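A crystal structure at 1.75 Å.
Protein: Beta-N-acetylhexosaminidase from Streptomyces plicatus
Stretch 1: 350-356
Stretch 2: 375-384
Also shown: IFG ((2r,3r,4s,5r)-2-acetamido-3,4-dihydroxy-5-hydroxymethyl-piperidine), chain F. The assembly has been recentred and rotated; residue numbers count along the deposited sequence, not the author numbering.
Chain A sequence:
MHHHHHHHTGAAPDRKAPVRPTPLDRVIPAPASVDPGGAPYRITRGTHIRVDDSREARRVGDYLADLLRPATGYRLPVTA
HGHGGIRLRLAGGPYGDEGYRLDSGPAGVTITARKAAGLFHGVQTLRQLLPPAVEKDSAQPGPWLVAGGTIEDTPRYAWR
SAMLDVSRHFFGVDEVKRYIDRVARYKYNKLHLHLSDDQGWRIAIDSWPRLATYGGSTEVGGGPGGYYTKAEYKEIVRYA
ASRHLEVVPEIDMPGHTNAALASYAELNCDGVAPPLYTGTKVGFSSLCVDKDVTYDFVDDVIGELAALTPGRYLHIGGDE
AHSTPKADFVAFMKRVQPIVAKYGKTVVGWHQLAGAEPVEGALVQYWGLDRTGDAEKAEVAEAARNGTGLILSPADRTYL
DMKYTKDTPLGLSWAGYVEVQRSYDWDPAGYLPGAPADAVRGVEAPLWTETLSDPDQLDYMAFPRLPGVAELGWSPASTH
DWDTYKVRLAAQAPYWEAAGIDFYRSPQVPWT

Stretch 1, residues 350-356: WHQLAGA
Stretch 2, residues 375-384: AEKAEVAEAA

A short 3-10 segment packs here against one side of a longer α-helix, and three residues, His351, Ala354 and Glu379, carry most of the contact. Stretch 2 is helical throughout, with phi near -65° and psi near -40°, and the helix extends beyond 375-384 at both ends; its i to i+4 bonds run from Glu379 N to Ala375 O (3.1 Å) through Ala384 N to Val380 O (3.0 Å), the bond from Val380 N to Glu376 O being weak at 3.3 Å. Stretch 1 leaves Trp350 in an extended conformation (phi/psi -68/163) and then winds more tightly, with phi near -60° and psi between -10° and -24° from His351 to Ala354. Its i to i+3 bonds include Ala354 N to His351 O (2.9 Å) and Gly355 N to Gln352 O (3.0 Å). The register is set by Ala354 and Val380, whose CA atoms lie 5.7 Å apart, and the two stretches together bury 306 Å².

Ala354 permits this close approach. Ala354 CB points toward the helix, 4.0 Å from Ala383 CB and 4.4 Å from Val380 CG2, and lies 4.2 Å from Val380 CA. A methyl group suits a place where one backbone comes so near another. Ala383, also pointing toward its partner, meets it with an equally small side chain. Val380 points sideways with chi1 at 180° (t), and its CG2 approaches both Ala354 CB and the imidazole of His351.

His351, three residues earlier on the 3-10 turn, also points toward the helix, but makes a polar contact. With chi1 at 75° (p) and chi2 at -90°, His351 NE2 donates a hydrogen bond of 2.8 Å to Glu376 OE2, with an almost straight N-H...O angle of 179°. The carboxylate oxygen lies at the ring edge, near the ring plane, as an acceptor for an imidazole N-H should. Glu376 starts sideways, but its t, t side chain brings the acid to the histidine. The same ring also touches an apolar group: His351 CD2 lies 3.6 Å from Val380 CG2, so one imidazole serves both a charged and an apolar neighbor. Gln352 starts away from the helix, yet its end curls back, and a water accepts from Gln352 NE2 (2.9 Å) and donates weakly to Glu376 OE2 (3.2 Å).

Glu379, three residues after Glu376 and so close to one helical turn further on, points toward the 3-10 segment in a t, t conformation with chi3 at 69°. Glu379 CG lies 3.7 Å from Ala354 O, and the carboxylate carbon Glu379 CD lies 3.5 Å from Gly355 CA. Glycine fits here because an ideal CB on Gly355 would fall 2.8 Å from Glu379 OE1, a clash. Two waters complete the seam: one donates to His351 O (3.0 Å) and Glu379 OE1 (2.6 Å), the other to Ala354 O (3.0 Å) and Glu379 O (2.7 Å).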

# COMPACT_ATOMS: atom_id res chain seq x y z
N TRP A 350 0.42 -8.68 -13.28
CA TRP A 350 1.42 -7.70 -13.68
C TRP A 350 1.15 -7.45 -15.16
O TRP A 350 0.46 -8.25 -15.80
CB TRP A 350 2.83 -8.24 -13.43
CG TRP A 350 3.09 -8.44 -11.96
CD1 TRP A 350 3.06 -9.62 -11.27
CD2 TRP A 350 3.35 -7.41 -10.99
NE1 TRP A 350 3.30 -9.39 -9.93
CE2 TRP A 350 3.48 -8.04 -9.73
CE3 TRP A 350 3.50 -6.02 -11.07
CZ2 TRP A 350 3.75 -7.33 -8.55
CZ3 TRP A 350 3.77 -5.31 -9.89
CH2 TRP A 350 3.89 -5.97 -8.65
N HIS A 351 1.67 -6.36 -15.73
CA HIS A 351 1.33 -6.05 -17.11
C HIS A 351 1.70 -7.07 -18.18
O HIS A 351 1.27 -6.93 -19.32
CB HIS A 351 1.84 -4.65 -17.52
CG HIS A 351 3.31 -4.56 -17.75
ND1 HIS A 351 4.21 -4.25 -16.75
CD2 HIS A 351 4.04 -4.72 -18.88
CE1 HIS A 351 5.43 -4.21 -17.25
NE2 HIS A 351 5.36 -4.50 -18.54
N GLN A 352 2.49 -8.08 -17.83
CA GLN A 352 2.81 -9.12 -18.81
C GLN A 352 1.51 -9.81 -19.22
O GLN A 352 1.42 -10.40 -20.30
CB GLN A 352 3.76 -10.16 -18.20
CG GLN A 352 5.22 -9.74 -18.14
CD GLN A 352 5.44 -8.54 -17.25
OE1 GLN A 352 4.90 -8.46 -16.15
NE2 GLN A 352 6.25 -7.59 -17.72
N LEU A 353 0.50 -9.72 -18.36
CA LEU A 353 -0.80 -10.33 -18.65
C LEU A 353 -1.46 -9.66 -19.86
O LEU A 353 -2.31 -10.27 -20.53
CB LEU A 353 -1.73 -10.22 -17.43
CG LEU A 353 -3.13 -10.85 -17.54
CD1 LEU A 353 -3.01 -12.34 -17.80
CD2 LEU A 353 -3.90 -10.61 -16.25
N ALA A 354 -1.07 -8.42 -20.15
CA ALA A 354 -1.63 -7.69 -21.28
C ALA A 354 -1.28 -8.39 -22.59
O ALA A 354 -1.91 -8.15 -23.63
CB ALA A 354 -1.10 -6.26 -21.30
N GLY A 355 -0.27 -9.24 -22.54
CA GLY A 355 0.13 -9.98 -23.73
C GLY A 355 -0.50 -11.36 -23.76
O GLY A 355 -0.17 -12.17 -24.62
N ALA A 356 -1.41 -11.62 -22.82
CA ALA A 356 -2.07 -12.92 -22.75
C ALA A 356 -3.59 -12.81 -22.63
O ALA A 356 -4.22 -13.55 -21.87
CB ALA A 356 -1.51 -13.72 -21.58
N ALA A 375 7.06 -1.19 -28.06
CA ALA A 375 6.17 -2.31 -28.33
C ALA A 375 5.50 -2.77 -27.04
O ALA A 375 4.31 -3.12 -27.04
CB ALA A 375 6.95 -3.46 -28.95
N GLU A 376 6.26 -2.78 -25.96
CA GLU A 376 5.73 -3.21 -24.66
C GLU A 376 4.75 -2.18 -24.11
O GLU A 376 3.69 -2.54 -23.60
CB GLU A 376 6.88 -3.41 -23.67
CG GLU A 376 6.46 -4.08 -22.37
CD GLU A 376 7.64 -4.50 -21.52
OE1 GLU A 376 8.73 -4.74 -22.09
OE2 GLU A 376 7.48 -4.60 -20.29
N LYS A 377 5.10 -0.90 -24.21
CA LYS A 377 4.21 0.15 -23.72
C LYS A 377 2.91 0.09 -24.51
O LYS A 377 1.82 0.24 -23.95
CB LYS A 377 4.85 1.53 -23.90
CG LYS A 377 6.12 1.75 -23.10
CD LYS A 377 6.61 3.18 -23.24
CE LYS A 377 7.90 3.41 -22.47
NZ LYS A 377 8.38 4.81 -22.58
N ALA A 378 3.03 -0.13 -25.82
CA ALA A 378 1.87 -0.20 -26.70
C ALA A 378 0.93 -1.33 -26.33
O ALA A 378 -0.30 -1.17 -26.35
CB ALA A 378 2.33 -0.36 -28.14
N GLU A 379 1.49 -2.49 -26.00
CA GLU A 379 0.67 -3.64 -25.64
C GLU A 379 -0.19 -3.32 -24.42
O GLU A 379 -1.35 -3.72 -24.35
CB GLU A 379 1.57 -4.83 -25.34
CG GLU A 379 0.84 -6.15 -25.21
CD GLU A 379 1.80 -7.31 -25.14
OE1 GLU A 379 2.49 -7.44 -24.11
OE2 GLU A 379 1.86 -8.10 -26.11
N VAL A 380 0.38 -2.59 -23.47
CA VAL A 380 -0.36 -2.23 -22.26
C VAL A 380 -1.39 -1.15 -22.56
O VAL A 380 -2.52 -1.21 -22.07
CB VAL A 380 0.60 -1.75 -21.16
CG1 VAL A 380 -0.18 -1.36 -19.91
CG2 VAL A 380 1.60 -2.86 -20.83
N ALA A 381 -1.01 -0.16 -23.38
CA ALA A 381 -1.93 0.91 -23.74
C ALA A 381 -3.12 0.33 -24.51
O ALA A 381 -4.25 0.80 -24.38
CB ALA A 381 -1.22 1.96 -24.60
N GLU A 382 -2.85 -0.71 -25.30
CA GLU A 382 -3.91 -1.35 -26.08
C GLU A 382 -4.88 -2.06 -25.15
O GLU A 382 -6.09 -2.02 -25.35
CB GLU A 382 -3.31 -2.35 -27.07
CG GLU A 382 -4.22 -2.62 -28.26
CD GLU A 382 -4.49 -1.37 -29.06
OE1 GLU A 382 -3.53 -0.80 -29.61
OE2 GLU A 382 -5.67 -0.94 -29.13
N ALA A 383 -4.35 -2.71 -24.11
CA ALA A 383 -5.20 -3.40 -23.15
C ALA A 383 -6.10 -2.36 -22.48
O ALA A 383 -7.27 -2.62 -22.23
CB ALA A 383 -4.35 -4.12 -22.10
N ALA A 384 -5.53 -1.19 -22.20
CA ALA A 384 -6.29 -0.11 -21.58
C ALA A 384 -7.43 0.30 -22.50
O ALA A 384 -8.57 0.51 -22.06
CB ALA A 384 -5.39 1.08 -21.29
N1 IFG F . 11.05 -7.72 -10.43
C2 IFG F . 10.26 -8.81 -9.79
C3 IFG F . 10.15 -8.75 -8.22
C4 IFG F . 11.45 -8.29 -7.52
C5 IFG F . 11.92 -6.98 -8.16
C6 IFG F . 13.17 -6.36 -7.56
C7 IFG F . 8.16 -7.68 -10.42
C8 IFG F . 6.76 -7.60 -10.96
C9 IFG F . 12.16 -7.12 -9.67
N2 IFG F . 8.90 -8.83 -10.38
O7 IFG F . 8.66 -6.63 -10.02
O3 IFG F . 9.77 -10.03 -7.72
O4 IFG F . 12.45 -9.29 -7.73
O6 IFG F . 13.24 -4.97 -7.83
O HOH W 1 3.00 -6.53 -21.72
O HOH W 2 7.61 -7.81 -20.26
O HOH W 3 -2.92 -5.79 -25.15